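Local coordinates for outer membrane protein SusF (Bacteroides thetaiotaomicron, PDB 4FE9) that binds starch at the cell surface through its carbohydrate-binding modules, ahead of the transport of starch into the periplasm for degradation, at residues S198-G202 with N203-W207. Sequence-based numbering, arbitrary orientation.
Sequences SAING and NDIDW. With GLC (alpha-D-glucopyranose), chain B; GLC (alpha-D-glucopyranose), chain C; EDO (1,2-ethanediol), chain G.
The carbonyl oxygen A199 O is approached from two sources: D206 N donates to it at 2.8 Å, nearly straight (171°) and in the carbonyl plane, and a water lies within hydrogen-bonding distance at 3.0 Å. That water accepts from N201 ND2 and lies 2.7 Å from D204 OD2; it can give its protons to A199 O and D204 OD2, though more acceptors compete than it has protons. CG of D204, anti to the backbone N (chi1 175°), brings OD2 to this water, linking amide and carboxylate of the N201-D204 pair on one face of a two-stranded hairpin. N201 N bonds to D204 O at 2.8 Å, and D204 N closes the type II' turn by bonding to N201 O; G202, with positive phi, sits at its second position, and N203 OD1 is held by N165 N. On the other face I200 and I205, a non-hydrogen-bonded pair, meet CG1 to CG1 at 4.3 Å, and both rest on F195 of strand 191-196. I205 CG2 also lies 3.7 Å from the plane of the W207 ring, toward its rim. The opposite face carries two glucose units, C1 of the chain B sugar 3.6 Å and C4 of the chain C sugar 3.8 Å above the ring plane, both offset toward the rim. Were W207 an alanine, both sugars would probably lose the ring they stack on, and I205 CG2 its aromatic cover. I205 thus backs W207, which with its neighbour W162 belongs to the glycan pocket of carbohydrate-binding module 1; sugar rings stacked on tryptophan are characteristic of starch-binding modules.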
loop_
_atom_site.group_PDB
_atom_site.type_symbol
_atom_site.label_atom_id
_atom_site.label_comp_id
_atom_site.label_asym_id
_atom_site.label_seq_id
_atom_site.Cartn_x
_atom_site.Cartn_y
_atom_site.Cartn_z
ATOM N N SER A 198 -26.411 3.001 12.861
ATOM C CA SER A 198 -27.823 2.761 13.171
ATOM C C SER A 198 -28.027 1.570 14.142
ATOM O O SER A 198 -29.115 1.394 14.700
ATOM C CB SER A 198 -28.629 2.530 11.889
ATOM O OG SER A 198 -28.036 1.490 11.099
ATOM N N ALA A 199 -26.973 0.778 14.357
ATOM C CA ALA A 199 -27.038 -0.345 15.328
ATOM C C ALA A 199 -26.882 0.120 16.795
ATOM O O ALA A 199 -26.988 -0.688 17.736
ATOM C CB ALA A 199 -25.984 -1.385 14.997
ATOM N N ILE A 200 -26.498 1.372 16.976
ATOM C CA ILE A 200 -26.043 1.845 18.290
ATOM C C ILE A 200 -26.917 2.989 18.763
ATOM O O ILE A 200 -27.004 4.017 18.099
ATOM C CB ILE A 200 -24.583 2.314 18.222
ATOM C CG1 ILE A 200 -23.670 1.125 17.887
ATOM C CG2 ILE A 200 -24.131 2.952 19.586
ATOM C CD1 ILE A 200 -22.240 1.485 17.918
ATOM N N ASN A 201 -27.669 2.763 19.832
ATOM C CA ASN A 201 -28.584 3.787 20.351
ATOM C C ASN A 201 -28.304 4.075 21.827
ATOM O O ASN A 201 -28.517 3.220 22.664
ATOM C CB ASN A 201 -30.032 3.331 20.159
ATOM C CG ASN A 201 -30.408 3.174 18.669
ATOM O OD1 ASN A 201 -30.460 4.156 17.943
ATOM N ND2 ASN A 201 -30.486 1.939 18.200
ATOM N N GLY A 202 -27.679 5.219 22.112
ATOM C CA GLY A 202 -27.130 5.463 23.447
ATOM C C GLY A 202 -26.080 4.423 23.810
ATOM O O GLY A 202 -25.173 4.156 23.031
ATOM N N ASN A 203 -26.220 3.808 24.981
ATOM C CA ASN A 203 -25.301 2.759 25.381
ATOM C C ASN A 203 -25.642 1.404 24.753
ATOM O O ASN A 203 -24.892 0.441 24.918
ATOM C CB ASN A 203 -25.259 2.616 26.907
ATOM C CG ASN A 203 -24.031 1.872 27.380
ATOM O OD1 ASN A 203 -22.926 2.131 26.931
ATOM N ND2 ASN A 203 -24.240 0.884 28.222
ATOM N N ASP A 204 -26.823 1.302 24.149
ATOM C CA ASP A 204 -27.313 -0.002 23.673
ATOM C C ASP A 204 -26.796 -0.326 22.258
ATOM O O ASP A 204 -26.724 0.567 21.380
ATOM C CB ASP A 204 -28.848 -0.042 23.703
ATOM C CG ASP A 204 -29.431 -1.351 23.084
ATOM O OD1 ASP A 204 -29.326 -2.411 23.734
ATOM O OD2 ASP A 204 -29.993 -1.304 21.939
ATOM N N ILE A 205 -26.393 -1.583 22.055
ATOM C CA ILE A 205 -25.930 -2.058 20.758
ATOM C C ILE A 205 -26.827 -3.222 20.324
ATOM O O ILE A 205 -27.149 -4.104 21.135
ATOM C CB ILE A 205 -24.496 -2.575 20.859
ATOM C CG1 ILE A 205 -23.569 -1.473 21.354
ATOM C CG2 ILE A 205 -24.026 -3.181 19.501
ATOM C CD1 ILE A 205 -22.081 -1.905 21.508
ATOM N N ASP A 206 -27.329 -3.161 19.090
ATOM C CA ASP A 206 -28.108 -4.261 18.538
ATOM C C ASP A 206 -27.147 -5.284 17.956
ATOM O O ASP A 206 -26.559 -5.079 16.874
ATOM C CB ASP A 206 -29.068 -3.751 17.459
ATOM C CG ASP A 206 -29.979 -4.834 16.935
ATOM O OD1 ASP A 206 -29.682 -6.053 17.148
ATOM O OD2 ASP A 206 -31.050 -4.476 16.413
ATOM N N TRP A 207 -26.850 -6.298 18.757
ATOM C CA TRP A 207 -25.858 -7.300 18.379
ATOM C C TRP A 207 -26.178 -8.007 17.077
ATOM O O TRP A 207 -25.283 -8.518 16.434
ATOM C CB TRP A 207 -25.691 -8.337 19.505
ATOM C CG TRP A 207 -25.323 -7.685 20.815
ATOM C CD1 TRP A 207 -26.081 -7.632 21.949
ATOM C CD2 TRP A 207 -24.144 -6.933 21.079
ATOM N NE1 TRP A 207 -25.404 -6.945 22.939
ATOM C CE2 TRP A 207 -24.206 -6.515 22.430
ATOM C CE3 TRP A 207 -22.982 -6.656 20.335
ATOM C CZ2 TRP A 207 -23.161 -5.814 23.047
ATOM C CZ3 TRP A 207 -21.943 -5.981 20.955
ATOM C CH2 TRP A 207 -22.060 -5.521 22.279
HETATM C C1 GLC B . -21.290 -9.419 22.170
HETATM C C2 GLC B . -20.622 -9.633 20.818
HETATM C C3 GLC B . -19.654 -10.815 20.901
HETATM C C4 GLC B . -18.633 -10.549 21.989
HETATM C C5 GLC B . -19.332 -10.240 23.308
HETATM C C6 GLC B . -18.290 -9.794 24.319
HETATM O O2 GLC B . -21.624 -9.958 19.845
HETATM O O3 GLC B . -18.999 -10.939 19.649
HETATM O O4 GLC B . -17.775 -11.665 22.151
HETATM O O5 GLC B . -20.283 -9.139 23.155
HETATM O O6 GLC B . -18.914 -9.664 25.573
HETATM C C1 GLC C . -25.727 -11.873 23.773
HETATM C C2 GLC C . -25.526 -11.708 22.269
HETATM C C3 GLC C . -24.053 -11.621 21.987
HETATM C C4 GLC C . -23.386 -10.500 22.774
HETATM C C5 GLC C . -23.743 -10.569 24.250
HETATM C C6 GLC C . -23.323 -9.264 24.942
HETATM O O2 GLC C . -26.026 -12.867 21.598
HETATM O O3 GLC C . -23.829 -11.374 20.615
HETATM O O4 GLC C . -21.956 -10.620 22.537
HETATM O O5 GLC C . -25.175 -10.707 24.416
HETATM O O6 GLC C . -23.166 -9.507 26.339
HETATM C C1 EDO G . -25.099 -3.515 24.850
HETATM O O1 EDO G . -26.381 -3.272 24.229
HETATM C C2 EDO G . -24.551 -2.249 25.489
HETATM O O2 EDO G . -25.027 -2.099 26.837
HETATM O O HOH W 1 -29.390 -0.294 19.518
#